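Local coordinates for protein KLLA0B12012p (Kluyveromyces lactis, PDB 6Y3P) that interacts directly, as Pby1, with the mRNA decapping enzyme Dcp2 and probably binds ATP through this C-terminal ATP-grasp domain, at residues R213-R218 and I280-L285; A79-H84 and E327-D332; I90-V95 and V312-L317; I10-P15 and G22-S27. All coordinates share one frame; numbering follows the deposited sequence. Where two conformers were deposited one is given.

Contact 1: residues R213-R218 and I280-L285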
loop_
_atom_site.group_PDB
_atom_site.type_symbol
_atom_site.label_atom_id
_atom_site.label_comp_id
_atom_site.label_asym_id
_atom_site.label_seq_id
_atom_site.Cartn_x
_atom_site.Cartn_y
_atom_site.Cartn_z
ATOM N N ARG A 213 -18.594 -9.188 -8.021
ATOM C CA ARG A 213 -18.039 -7.904 -7.629
ATOM C C ARG A 213 -16.539 -8.141 -7.436
ATOM O O ARG A 213 -16.147 -9.141 -6.816
ATOM C CB ARG A 213 -18.692 -7.436 -6.316
ATOM C CG ARG A 213 -20.178 -7.055 -6.459
ATOM C CD ARG A 213 -20.912 -7.129 -5.129
ATOM N NE ARG A 213 -20.515 -6.061 -4.215
ATOM C CZ ARG A 213 -20.054 -6.237 -2.978
ATOM N NH1 ARG A 213 -19.923 -7.460 -2.477
ATOM N NH2 ARG A 213 -19.720 -5.191 -2.234
ATOM N N LYS A 214 -15.705 -7.272 -8.025
ATOM C CA LYS A 214 -14.250 -7.398 -7.927
ATOM C C LYS A 214 -13.757 -6.915 -6.564
ATOM O O LYS A 214 -14.484 -6.225 -5.850
ATOM C CB LYS A 214 -13.539 -6.648 -9.079
ATOM C CG LYS A 214 -13.530 -5.137 -8.940
ATOM C CD LYS A 214 -12.382 -4.489 -9.719
ATOM C CE LYS A 214 -12.578 -2.993 -9.929
ATOM N NZ LYS A 214 -12.615 -2.221 -8.648
ATOM N N PHE A 215 -12.512 -7.254 -6.210
ATOM C CA PHE A 215 -11.966 -6.816 -4.929
ATOM C C PHE A 215 -10.502 -6.555 -4.998
ATOM O O PHE A 215 -9.797 -7.043 -5.897
ATOM C CB PHE A 215 -12.257 -7.867 -3.821
ATOM C CG PHE A 215 -11.473 -9.167 -3.917
ATOM C CD1 PHE A 215 -11.894 -10.196 -4.758
ATOM C CD2 PHE A 215 -10.324 -9.367 -3.153
ATOM C CE1 PHE A 215 -11.152 -11.377 -4.866
ATOM C CE2 PHE A 215 -9.600 -10.549 -3.247
ATOM C CZ PHE A 215 -10.011 -11.548 -4.103
ATOM N N HIS A 216 -10.047 -5.777 -4.030
ATOM C CA HIS A 216 -8.626 -5.600 -3.846
ATOM C C HIS A 216 -8.300 -6.093 -2.443
ATOM O O HIS A 216 -9.209 -6.285 -1.609
ATOM C CB HIS A 216 -8.099 -4.193 -4.196
ATOM C CG HIS A 216 -8.635 -3.070 -3.368
ATOM N ND1 HIS A 216 -7.860 -2.460 -2.394
ATOM C CD2 HIS A 216 -9.825 -2.431 -3.444
ATOM C CE1 HIS A 216 -8.602 -1.476 -1.913
ATOM N NE2 HIS A 216 -9.804 -1.437 -2.490
ATOM N N ILE A 217 -7.022 -6.421 -2.220
ATOM C CA ILE A 217 -6.526 -6.919 -0.954
ATOM C C ILE A 217 -5.818 -5.766 -0.235
ATOM O O ILE A 217 -4.970 -5.075 -0.805
ATOM C CB ILE A 217 -5.609 -8.172 -1.062
ATOM C CG1 ILE A 217 -6.358 -9.355 -1.712
ATOM C CG2 ILE A 217 -5.064 -8.559 0.328
ATOM C CD1 ILE A 217 -5.527 -10.597 -1.993
ATOM N N ARG A 218 -6.179 -5.566 1.019
ATOM C CA ARG A 218 -5.500 -4.637 1.903
ATOM C C ARG A 218 -4.667 -5.542 2.831
ATOM O O ARG A 218 -5.215 -6.322 3.617
ATOM C CB ARG A 218 -6.502 -3.774 2.702
ATOM C CG ARG A 218 -5.858 -2.852 3.768
ATOM C CD ARG A 218 -4.751 -2.006 3.173
ATOM N NE ARG A 218 -4.859 -0.582 3.492
ATOM C CZ ARG A 218 -5.672 0.279 2.887
ATOM N NH1 ARG A 218 -5.667 1.560 3.235
ATOM N NH2 ARG A 218 -6.517 -0.139 1.951
ATOM N N ILE A 280 -14.490 -8.156 3.979
ATOM C CA ILE A 280 -14.448 -9.537 4.460
ATOM C C ILE A 280 -12.956 -9.860 4.574
ATOM O O ILE A 280 -12.153 -9.393 3.746
ATOM C CB ILE A 280 -15.120 -10.522 3.433
ATOM C CG1 ILE A 280 -16.541 -10.065 2.978
ATOM C CG2 ILE A 280 -15.144 -12.000 3.924
ATOM C CD1 ILE A 280 -17.667 -9.925 4.096
ATOM N N GLU A 281 -12.597 -10.693 5.564
ATOM C CA GLU A 281 -11.242 -11.202 5.738
ATOM C C GLU A 281 -10.971 -12.095 4.527
ATOM O O GLU A 281 -11.798 -12.953 4.169
ATOM C CB GLU A 281 -11.103 -12.012 7.039
ATOM C CG GLU A 281 -9.660 -12.414 7.335
ATOM C CD GLU A 281 -9.399 -13.267 8.560
ATOM O OE1 GLU A 281 -10.349 -13.520 9.335
ATOM O OE2 GLU A 281 -8.236 -13.697 8.732
ATOM N N PHE A 282 -9.818 -11.865 3.883
ATOM C CA PHE A 282 -9.405 -12.616 2.710
ATOM C C PHE A 282 -9.523 -14.136 2.847
ATOM O O PHE A 282 -10.056 -14.777 1.937
ATOM C CB PHE A 282 -7.993 -12.215 2.313
ATOM C CG PHE A 282 -7.442 -13.050 1.185
ATOM C CD1 PHE A 282 -7.875 -12.855 -0.118
ATOM C CD2 PHE A 282 -6.458 -14.007 1.425
ATOM C CE1 PHE A 282 -7.357 -13.614 -1.159
ATOM C CE2 PHE A 282 -5.951 -14.786 0.375
ATOM C CZ PHE A 282 -6.413 -14.589 -0.909
ATOM N N ASP A 283 -9.048 -14.714 3.975
ATOM C CA ASP A 283 -9.069 -16.162 4.198
ATOM C C ASP A 283 -10.463 -16.735 4.369
ATOM O O ASP A 283 -10.641 -17.946 4.257
ATOM C CB ASP A 283 -8.158 -16.585 5.373
ATOM C CG ASP A 283 -7.776 -18.064 5.337
ATOM O OD1 ASP A 283 -7.158 -18.496 4.336
ATOM O OD2 ASP A 283 -8.176 -18.806 6.266
ATOM N N ALA A 284 -11.451 -15.878 4.634
ATOM C CA ALA A 284 -12.836 -16.303 4.766
ATOM C C ALA A 284 -13.478 -16.517 3.380
ATOM O O ALA A 284 -14.614 -16.973 3.329
ATOM C CB ALA A 284 -13.631 -15.262 5.563
ATOM N N LEU A 285 -12.787 -16.151 2.266
ATOM C CA LEU A 285 -13.334 -16.343 0.920
ATOM C C LEU A 285 -13.043 -17.808 0.475
ATOM O O LEU A 285 -11.949 -18.117 0.018
ATOM C CB LEU A 285 -12.764 -15.300 -0.047
ATOM C CG LEU A 285 -12.975 -13.810 0.353
ATOM C CD1 LEU A 285 -12.095 -12.888 -0.498
ATOM C CD2 LEU A 285 -14.467 -13.393 0.252
#
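Ile217 reaches Phe282 with the end of its longer branch, and the rotamers of both residues explain how. In Ile217, CG1 is anti to the carbonyl carbon (chi1 -60°) and the branch then runs on extended, so that CD1 comes within 3.6 Å of CE1 and 3.8 Å of CD1 of the Phe282 ring. The ring meets this methyl because its CG is anti to the backbone N of Phe282 (chi1 174°). A second aromatic approaches the same ring from another direction: Phe215 CE2 lies 4.3 Å from Phe282 CD1, near the plane of the Phe282 ring and at its edge. Leu285 then extends the apolar cluster, placing CD1 over one face of the Phe215 ring, 4.4 Å from CZ. The two segments are not hydrogen-bonded to each other. In the large antiparallel sheet, strands 215-224 and 279-281 both pair with strand 228-239, so the side chains meet across an intervening strand, whose Phe239 ring also meets Phe215. Beyond Glu281 the chain turns into a short 3-10 segment, in which Ala284 N bonds to Glu281 O at 3.0 Å; this turn carries Phe282 and Leu285 to the same cluster. Helix 290-313 covers that side of the sheet, where its Ile296 touches both Ile217 and Phe282, while Arg293 and Arg297 form salt bridges with Asp283.

Contact 2: residues A79-H84 and E327-D332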
loop_
_atom_site.group_PDB
_atom_site.type_symbol
_atom_site.label_atom_id
_atom_site.label_comp_id
_atom_site.label_asym_id
_atom_site.label_seq_id
_atom_site.Cartn_x
_atom_site.Cartn_y
_atom_site.Cartn_z
ATOM N N ALA A 79 9.534 7.373 -1.353
ATOM C CA ALA A 79 9.919 6.389 -2.370
ATOM C C ALA A 79 8.955 5.183 -2.429
ATOM O O ALA A 79 8.979 4.460 -3.420
ATOM C CB ALA A 79 11.352 5.918 -2.120
ATOM N N ILE A 80 8.114 4.956 -1.386
ATOM C CA ILE A 80 7.150 3.848 -1.412
ATOM C C ILE A 80 5.705 4.336 -1.218
ATOM O O ILE A 80 4.815 3.777 -1.839
ATOM C CB ILE A 80 7.503 2.628 -0.483
ATOM C CG1 ILE A 80 7.191 2.882 1.014
ATOM C CG2 ILE A 80 8.956 2.177 -0.680
ATOM C CD1 ILE A 80 7.088 1.640 1.861
ATOM N N ILE A 81 5.459 5.383 -0.408
ATOM C CA ILE A 81 4.073 5.853 -0.187
ATOM C C ILE A 81 3.575 6.778 -1.314
ATOM O O ILE A 81 2.371 7.015 -1.407
ATOM C CB ILE A 81 3.808 6.443 1.226
ATOM C CG1 ILE A 81 4.735 7.648 1.552
ATOM C CG2 ILE A 81 3.888 5.339 2.284
ATOM C CD1 ILE A 81 4.225 8.604 2.663
ATOM N N ARG A 82 4.466 7.231 -2.208
ATOM C CA ARG A 82 4.043 8.044 -3.349
ATOM C C ARG A 82 4.074 7.171 -4.590
ATOM O O ARG A 82 5.146 6.718 -4.985
ATOM C CB ARG A 82 4.908 9.308 -3.513
ATOM C CG ARG A 82 4.718 10.344 -2.402
ATOM C CD ARG A 82 3.586 11.326 -2.679
ATOM N NE ARG A 82 3.820 12.139 -3.879
ATOM C CZ ARG A 82 4.539 13.260 -3.908
ATOM N NH1 ARG A 82 5.118 13.718 -2.803
ATOM N NH2 ARG A 82 4.688 13.927 -5.044
ATOM N N LYS A 83 2.894 6.918 -5.193
ATOM C CA LYS A 83 2.723 6.045 -6.366
ATOM C C LYS A 83 3.575 6.477 -7.584
ATOM O O LYS A 83 3.980 5.603 -8.347
ATOM C CB LYS A 83 1.221 5.858 -6.722
ATOM C CG LYS A 83 0.868 4.802 -7.806
ATOM C CD LYS A 83 1.700 3.493 -7.787
ATOM C CE LYS A 83 1.698 2.723 -9.100
ATOM N NZ LYS A 83 0.436 1.943 -9.312
ATOM N N HIS A 84 3.920 7.773 -7.736
ATOM C CA HIS A 84 4.787 8.161 -8.852
ATOM C C HIS A 84 6.211 7.663 -8.555
ATOM O O HIS A 84 6.828 6.982 -9.383
ATOM C CB HIS A 84 4.743 9.682 -9.118
ATOM C CG HIS A 84 5.789 10.175 -10.084
ATOM N ND1 HIS A 84 7.033 10.613 -9.644
ATOM C CD2 HIS A 84 5.744 10.287 -11.435
ATOM C CE1 HIS A 84 7.703 10.963 -10.734
ATOM N NE2 HIS A 84 6.969 10.796 -11.833
ATOM N N GLU A 327 6.581 1.177 11.671
ATOM C CA GLU A 327 5.460 1.725 10.931
ATOM C C GLU A 327 4.642 0.621 10.321
ATOM O O GLU A 327 5.210 -0.289 9.732
ATOM C CB GLU A 327 5.896 2.750 9.854
ATOM C CG GLU A 327 4.708 3.532 9.301
ATOM C CD GLU A 327 4.966 4.750 8.438
ATOM O OE1 GLU A 327 6.124 5.219 8.405
ATOM O OE2 GLU A 327 4.005 5.235 7.793
ATOM N N THR A 328 3.304 0.724 10.412
ATOM C CA THR A 328 2.482 -0.255 9.725
ATOM C C THR A 328 1.826 0.476 8.549
ATOM O O THR A 328 1.244 1.551 8.697
ATOM C CB THR A 328 1.589 -1.130 10.617
ATOM O OG1 THR A 328 0.244 -1.123 10.153
ATOM C CG2 THR A 328 1.684 -0.820 12.074
ATOM N N PHE A 329 2.023 -0.086 7.366
ATOM C CA PHE A 329 1.524 0.455 6.118
ATOM C C PHE A 329 0.404 -0.449 5.605
ATOM O O PHE A 329 0.373 -1.642 5.921
ATOM C CB PHE A 329 2.642 0.468 5.058
ATOM C CG PHE A 329 3.912 1.199 5.422
ATOM C CD1 PHE A 329 4.960 0.535 6.052
ATOM C CD2 PHE A 329 4.095 2.531 5.058
ATOM C CE1 PHE A 329 6.160 1.202 6.344
ATOM C CE2 PHE A 329 5.297 3.197 5.345
ATOM C CZ PHE A 329 6.315 2.530 5.994
ATOM N N GLY A 330 -0.463 0.140 4.778
ATOM C CA GLY A 330 -1.541 -0.541 4.084
ATOM C C GLY A 330 -1.160 -0.812 2.641
ATOM O O GLY A 330 -1.115 0.115 1.829
ATOM N N PHE A 331 -0.830 -2.083 2.318
ATOM C CA PHE A 331 -0.465 -2.468 0.960
ATOM C C PHE A 331 -1.698 -2.911 0.202
ATOM O O PHE A 331 -2.404 -3.810 0.645
ATOM C CB PHE A 331 0.606 -3.560 0.940
ATOM C CG PHE A 331 2.034 -3.094 1.044
ATOM C CD1 PHE A 331 2.464 -2.355 2.142
ATOM C CD2 PHE A 331 2.986 -3.525 0.133
ATOM C CE1 PHE A 331 3.799 -2.003 2.279
ATOM C CE2 PHE A 331 4.325 -3.166 0.270
ATOM C CZ PHE A 331 4.723 -2.408 1.342
ATOM N N ASP A 332 -1.962 -2.260 -0.923
ATOM C CA ASP A 332 -3.104 -2.588 -1.760
ATOM C C ASP A 332 -2.693 -3.316 -3.019
ATOM O O ASP A 332 -1.925 -2.806 -3.861
ATOM C CB ASP A 332 -3.985 -1.363 -2.045
ATOM C CG ASP A 332 -4.664 -0.878 -0.769
ATOM O OD1 ASP A 332 -5.738 -1.432 -0.413
ATOM O OD2 ASP A 332 -4.080 -0.016 -0.081
#
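Ile80 lays its CD1 methyl over one face of the Phe329 ring, toward the rim, with 4.2 Å between CD1 and CE2. The opposite face is occupied from within the strand itself: Glu327 CG sits 3.8 Å above the ring plane, also displaced toward the rim, which leaves the phenyl group sandwiched between aliphatic carbons. Ile81 adds a third surface through its shorter branch. Its CG2 is equidistant, at 4.0 Å, from CD2 and CE2 of Phe329, touching one bond of the ring obliquely while the two side chains run at about a right angle. A chi1 of 58° accounts for this, because it directs CG1 into the gap between backbone N and carbonyl carbon and turns CG2 to the ring. Strand 326-335 lies in the antiparallel sheet of the ATP-grasp domain between strands 215-224 and 341-347, and the contact sets the end of helix 78-81 on it. Val346 of the neighbouring strand touches both Ile80 and Phe329, and Phe308 and Ala311 of helix 290-313 also border Ile80. The Glu327 carboxylate makes a salt bridge with Arg77 and accepts a hydrogen bond from Tyr74 N. Past the break at Arg82, where helix 83-95 begins, Lys83 NZ is gripped by three acceptors: Leu344 O, Leu107 O and Gln198 OE1.

Contact 3: residues I90-V95 and V312-L317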
loop_
_atom_site.group_PDB
_atom_site.type_symbol
_atom_site.label_atom_id
_atom_site.label_comp_id
_atom_site.label_asym_id
_atom_site.label_seq_id
_atom_site.Cartn_x
_atom_site.Cartn_y
_atom_site.Cartn_z
ATOM N N ILE A 90 10.686 0.808 -8.249
ATOM C CA ILE A 90 10.556 -0.528 -8.831
ATOM C C ILE A 90 11.293 -0.608 -10.177
ATOM O O ILE A 90 12.119 -1.513 -10.336
ATOM C CB ILE A 90 9.081 -1.034 -8.879
ATOM C CG1 ILE A 90 8.570 -1.250 -7.436
ATOM C CG2 ILE A 90 8.942 -2.326 -9.721
ATOM C CD1 ILE A 90 7.113 -1.521 -7.251
ATOM N N HIS A 91 11.057 0.361 -11.099
ATOM C CA HIS A 91 11.718 0.401 -12.410
ATOM C C HIS A 91 13.223 0.339 -12.311
ATOM O O HIS A 91 13.840 -0.443 -13.042
ATOM C CB HIS A 91 11.325 1.640 -13.226
ATOM C CG HIS A 91 9.864 1.780 -13.501
ATOM N ND1 HIS A 91 9.030 0.673 -13.598
ATOM C CD2 HIS A 91 9.131 2.904 -13.699
ATOM C CE1 HIS A 91 7.817 1.157 -13.824
ATOM N NE2 HIS A 91 7.826 2.495 -13.904
ATOM N N SER A 92 13.824 1.145 -11.404
ATOM C CA SER A 92 15.282 1.180 -11.278
ATOM C C SER A 92 15.860 -0.079 -10.658
ATOM O O SER A 92 17.014 -0.408 -10.920
ATOM C CB SER A 92 15.754 2.433 -10.545
ATOM O OG SER A 92 15.138 2.552 -9.277
ATOM N N TYR A 93 15.065 -0.796 -9.859
ATOM C CA TYR A 93 15.499 -2.036 -9.229
ATOM C C TYR A 93 15.420 -3.261 -10.171
ATOM O O TYR A 93 16.306 -4.107 -10.114
ATOM C CB TYR A 93 14.658 -2.264 -7.979
ATOM C CG TYR A 93 14.864 -3.590 -7.285
ATOM C CD1 TYR A 93 15.975 -3.813 -6.478
ATOM C CD2 TYR A 93 13.906 -4.591 -7.369
ATOM C CE1 TYR A 93 16.135 -5.010 -5.784
ATOM C CE2 TYR A 93 14.054 -5.792 -6.679
ATOM C CZ TYR A 93 15.170 -5.999 -5.888
ATOM O OH TYR A 93 15.300 -7.182 -5.203
ATOM N N VAL A 94 14.343 -3.385 -10.971
ATOM C CA VAL A 94 14.125 -4.526 -11.870
ATOM C C VAL A 94 15.143 -4.561 -13.025
ATOM O O VAL A 94 15.371 -5.636 -13.605
ATOM C CB VAL A 94 12.659 -4.676 -12.384
ATOM C CG1 VAL A 94 11.709 -5.094 -11.257
ATOM C CG2 VAL A 94 12.166 -3.416 -13.093
ATOM N N VAL A 95 15.761 -3.396 -13.338
ATOM C CA VAL A 95 16.794 -3.247 -14.365
ATOM C C VAL A 95 17.923 -4.259 -14.079
ATOM O O VAL A 95 18.261 -5.055 -14.957
ATOM C CB VAL A 95 17.283 -1.765 -14.472
ATOM C CG1 VAL A 95 18.675 -1.648 -15.089
ATOM C CG2 VAL A 95 16.283 -0.919 -15.243
ATOM N N VAL A 312 15.378 0.432 -0.188
ATOM C CA VAL A 312 16.562 0.649 0.635
ATOM C C VAL A 312 17.829 0.823 -0.204
ATOM O O VAL A 312 18.650 1.683 0.122
ATOM C CB VAL A 312 16.649 -0.511 1.669
ATOM C CG1 VAL A 312 18.056 -0.793 2.145
ATOM C CG2 VAL A 312 15.710 -0.271 2.842
ATOM N N ASN A 313 17.967 0.046 -1.291
ATOM C CA ASN A 313 19.174 -0.015 -2.117
ATOM C C ASN A 313 19.228 0.884 -3.360
ATOM O O ASN A 313 20.307 0.986 -3.944
ATOM C CB ASN A 313 19.439 -1.462 -2.526
ATOM C CG ASN A 313 19.717 -2.367 -1.348
ATOM O OD1 ASN A 313 20.680 -2.165 -0.592
ATOM N ND2 ASN A 313 18.890 -3.398 -1.173
ATOM N N VAL A 314 18.125 1.548 -3.755
ATOM C CA VAL A 314 18.131 2.425 -4.946
ATOM C C VAL A 314 19.179 3.539 -4.859
ATOM O O VAL A 314 19.433 4.091 -3.783
ATOM C CB VAL A 314 16.757 3.000 -5.378
ATOM C CG1 VAL A 314 16.003 2.011 -6.261
ATOM C CG2 VAL A 314 15.922 3.421 -4.178
ATOM N N ASP A 315 19.800 3.827 -6.018
ATOM C CA ASP A 315 20.836 4.846 -6.220
ATOM C C ASP A 315 20.208 6.247 -6.314
ATOM O O ASP A 315 20.937 7.244 -6.368
ATOM C CB ASP A 315 21.655 4.537 -7.491
ATOM C CG ASP A 315 21.887 3.060 -7.765
ATOM O OD1 ASP A 315 20.904 2.357 -8.111
ATOM O OD2 ASP A 315 23.054 2.615 -7.672
ATOM N N ARG A 316 18.854 6.303 -6.344
ATOM C CA ARG A 316 18.008 7.506 -6.398
ATOM C C ARG A 316 17.368 7.721 -4.995
ATOM O O ARG A 316 17.949 7.286 -3.992
ATOM C CB ARG A 316 16.899 7.356 -7.477
ATOM C CG ARG A 316 17.268 6.557 -8.729
ATOM C CD ARG A 316 16.027 6.096 -9.476
ATOM N NE ARG A 316 15.513 7.134 -10.372
ATOM C CZ ARG A 316 14.566 6.944 -11.285
ATOM N NH1 ARG A 316 14.013 5.747 -11.440
ATOM N NH2 ARG A 316 14.170 7.948 -12.057
ATOM N N LEU A 317 16.186 8.395 -4.937
ATOM C CA LEU A 317 15.403 8.651 -3.723
ATOM C C LEU A 317 15.146 7.302 -3.057
ATOM O O LEU A 317 14.605 6.397 -3.702
ATOM C CB LEU A 317 14.056 9.301 -4.107
ATOM C CG LEU A 317 13.368 10.215 -3.091
ATOM C CD1 LEU A 317 12.213 10.927 -3.728
ATOM C CD2 LEU A 317 12.837 9.453 -1.886
#
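Ser92 and Val314 form the tightest van der Waals contact here, with 3.2 Å between Ser92 OG and Val314 CG1. Arg316 packs beside the same serine through its aliphatic part: its CD lies 3.8 Å from Ser92 CB and 3.7 Å from Ser92 OG. The arginine chain bends at chi3 (84°), and this brings the guanidinium back obliquely along the serine, with NH1 3.8 Å from Ser92 CB. Helix 83-95 thus packs on the chain where it leaves the C-terminal end of helix 290-313, Val314 being the first residue to depart from helical geometry. The hydrogen bonds are made outside this pair of segments. With chi1 at 56°, Ser92 OG turns back on its own helix, within hydrogen-bonding distance of His88 O and Thr89 O, which must share its single proton or take it in turn, so the apolar neighbours meet a hydroxyl whose donor is already engaged. Arg316 NH2 has a weak hydrogen bond to His88 ND1, again on helix 83-95. One turn of that helix also faces helix 290-313 directly, where Tyr93 OH bonds to Glu306 OE1.

Contact 4: residues I10-P15 and G22-S27. With SO4 (sulfate ion), chain B.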
loop_
_atom_site.group_PDB
_atom_site.type_symbol
_atom_site.label_atom_id
_atom_site.label_comp_id
_atom_site.label_asym_id
_atom_site.label_seq_id
_atom_site.Cartn_x
_atom_site.Cartn_y
_atom_site.Cartn_z
ATOM N N ILE A 10 5.538 5.139 27.596
ATOM C CA ILE A 10 4.719 4.941 26.392
ATOM C C ILE A 10 3.739 6.113 26.315
ATOM O O ILE A 10 2.994 6.325 27.261
ATOM C CB ILE A 10 3.997 3.548 26.337
ATOM C CG1 ILE A 10 4.979 2.407 26.006
ATOM C CG2 ILE A 10 2.842 3.540 25.302
ATOM C CD1 ILE A 10 4.515 0.994 26.455
ATOM N N VAL A 11 3.727 6.847 25.182
ATOM C CA VAL A 11 2.864 8.011 24.929
ATOM C C VAL A 11 1.877 7.673 23.795
ATOM O O VAL A 11 2.297 7.382 22.677
ATOM C CB VAL A 11 3.681 9.307 24.614
ATOM C CG1 VAL A 11 2.765 10.507 24.414
ATOM C CG2 VAL A 11 4.726 9.605 25.687
ATOM N N LEU A 12 0.577 7.709 24.088
ATOM C CA LEU A 12 -0.499 7.407 23.135
ATOM C C LEU A 12 -1.350 8.659 22.959
ATOM O O LEU A 12 -2.249 8.890 23.754
ATOM C CB LEU A 12 -1.333 6.224 23.668
ATOM C CG LEU A 12 -2.391 5.573 22.748
ATOM C CD1 LEU A 12 -1.786 5.104 21.414
ATOM C CD2 LEU A 12 -3.054 4.391 23.462
ATOM N N THR A 13 -1.022 9.482 21.948
ATOM C CA THR A 13 -1.665 10.780 21.654
ATOM C C THR A 13 -2.860 10.675 20.696
ATOM O O THR A 13 -3.474 11.687 20.340
ATOM C CB THR A 13 -0.635 11.807 21.157
ATOM O OG1 THR A 13 -0.047 11.340 19.942
ATOM C CG2 THR A 13 0.431 12.106 22.197
ATOM N N ILE A 14 -3.197 9.458 20.299
ATOM C CA ILE A 14 -4.314 9.197 19.422
ATOM C C ILE A 14 -5.633 9.450 20.148
ATOM O O ILE A 14 -5.783 9.045 21.308
ATOM C CB ILE A 14 -4.161 7.788 18.804
ATOM C CG1 ILE A 14 -3.612 7.935 17.391
ATOM C CG2 ILE A 14 -5.440 6.932 18.834
ATOM C CD1 ILE A 14 -2.679 6.934 17.017
ATOM N N PRO A 15 -6.577 10.179 19.496
ATOM C CA PRO A 15 -7.881 10.417 20.124
ATOM C C PRO A 15 -8.544 9.111 20.535
ATOM O O PRO A 15 -8.507 8.122 19.792
ATOM C CB PRO A 15 -8.672 11.119 19.016
ATOM C CG PRO A 15 -7.628 11.759 18.169
ATOM C CD PRO A 15 -6.530 10.760 18.139
ATOM N N GLY A 22 -8.461 1.380 22.020
ATOM C CA GLY A 22 -8.746 0.253 22.904
ATOM C C GLY A 22 -7.776 -0.891 22.668
ATOM O O GLY A 22 -7.053 -1.267 23.607
ATOM N N PRO A 23 -7.672 -1.400 21.393
ATOM C CA PRO A 23 -6.680 -2.450 21.080
ATOM C C PRO A 23 -5.246 -2.127 21.517
ATOM O O PRO A 23 -4.609 -2.985 22.139
ATOM C CB PRO A 23 -6.771 -2.574 19.553
ATOM C CG PRO A 23 -8.144 -2.156 19.237
ATOM C CD PRO A 23 -8.458 -1.054 20.186
ATOM N N LEU A 24 -4.747 -0.899 21.213
ATOM C CA LEU A 24 -3.395 -0.485 21.584
ATOM C C LEU A 24 -3.166 -0.476 23.099
ATOM O O LEU A 24 -2.113 -0.929 23.547
ATOM C CB LEU A 24 -3.026 0.876 20.973
ATOM C CG LEU A 24 -2.527 0.866 19.551
ATOM C CD1 LEU A 24 -2.637 2.236 18.946
ATOM C CD2 LEU A 24 -1.105 0.336 19.477
ATOM N N ASN A 25 -4.172 -0.013 23.884
ATOM C CA ASN A 25 -4.117 -0.006 25.347
ATOM C C ASN A 25 -4.073 -1.408 25.934
ATOM O O ASN A 25 -3.272 -1.647 26.832
ATOM C CB ASN A 25 -5.253 0.797 25.948
ATOM C CG ASN A 25 -4.810 2.149 26.439
ATOM O OD1 ASN A 25 -4.077 2.287 27.430
ATOM N ND2 ASN A 25 -5.244 3.177 25.748
ATOM N N ARG A 26 -4.901 -2.343 25.410
ATOM C CA ARG A 26 -4.923 -3.748 25.860
ATOM C C ARG A 26 -3.564 -4.411 25.577
ATOM O O ARG A 26 -3.003 -5.088 26.442
ATOM C CB ARG A 26 -6.058 -4.531 25.185
ATOM C CG ARG A 26 -7.448 -4.017 25.586
ATOM C CD ARG A 26 -8.564 -4.921 25.071
ATOM N NE ARG A 26 -8.803 -4.793 23.626
ATOM C CZ ARG A 26 -9.633 -3.910 23.067
ATOM N NH1 ARG A 26 -10.294 -3.036 23.819
ATOM N NH2 ARG A 26 -9.793 -3.885 21.749
ATOM N N SER A 27 -3.020 -4.140 24.388
ATOM C CA SER A 27 -1.741 -4.638 23.933
ATOM C C SER A 27 -0.572 -4.050 24.754
ATOM O O SER A 27 0.334 -4.800 25.117
ATOM C CB SER A 27 -1.582 -4.352 22.450
ATOM O OG SER A 27 -0.526 -5.148 21.963
HETATM S S SO4 B . -12.546 -1.322 21.754
HETATM O O1 SO4 B . -11.860 -1.595 20.483
HETATM O O2 SO4 B . -12.704 -2.565 22.502
HETATM O O3 SO4 B . -13.859 -0.740 21.502
HETATM O O4 SO4 B . -11.782 -0.380 22.556
#
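The beta-alpha-beta unit of strand 8-12, helix 21-31 and strand 37-38 provides the setting, the contact joining its first strand to its helix. Leu12 carries the strand's share with both methyls. Its CB already points to the helix; with CG anti to the backbone N (chi1 -171°) the two methyls part, CD1 meeting Leu24 CD1 at 3.9 Å and CD2 resting against the amide of Asn25, 3.4 Å from ND2. Leu24 is also touched by Tyr52 of strand 48-52 and by Phe367 of helix 357-375, so the leucine pair is enclosed between sheet and helices. At the start of helix 21-31 a sulfate, probably from the crystallisation liquor, is held by Arg26. NH1 of Arg26 gives the firmer bond, 2.8 Å to sulfate O2 though bent to 133°, and NH2 of Arg26 adds a weak but nearly straight one, 3.3 Å to O1 at 176°. The sulfur lies at the edge of the guanidinium, in its plane, while one face of that group covers the Gly22-Pro23 peptide, with Pro23 N 3.2 Å from the plane. Asp364 forms a salt bridge with NH2 and probably helps to fix the group. Gly22 brings its CA to 3.1 Å from sulfate O4. A helix packed on a parallel sheet, connecting one of its strands to the next, is the beta-alpha-beta crossover of Rossmann-like folds, consistent with the N-terminal domain of many ATP-grasp enzymes.

Contacts 1 and 2 share one antiparallel sheet, in which strands 215-224 and 326-335 are neighbours; their centres lie 19 Å apart, yet they meet through a salt bridge of 2.8 Å between Arg218 NH2 and Asp332 OD1. Contact 3 is about 15 Å from contact 2 between centres and shares helix 83-95 with it; Ala79 CB approaches Leu317 O at 3.6 Å. Along the chain, contacts 1 and 3 are both nested within the loop closed by contact 2. Contact 4 closes before any of them opens and stands apart, its centre about 23 Å from that of contact 2 and about 36 Å from that of contact 3, with the sulfate at the start of helix 21-31, which packs on the four-stranded parallel sheet.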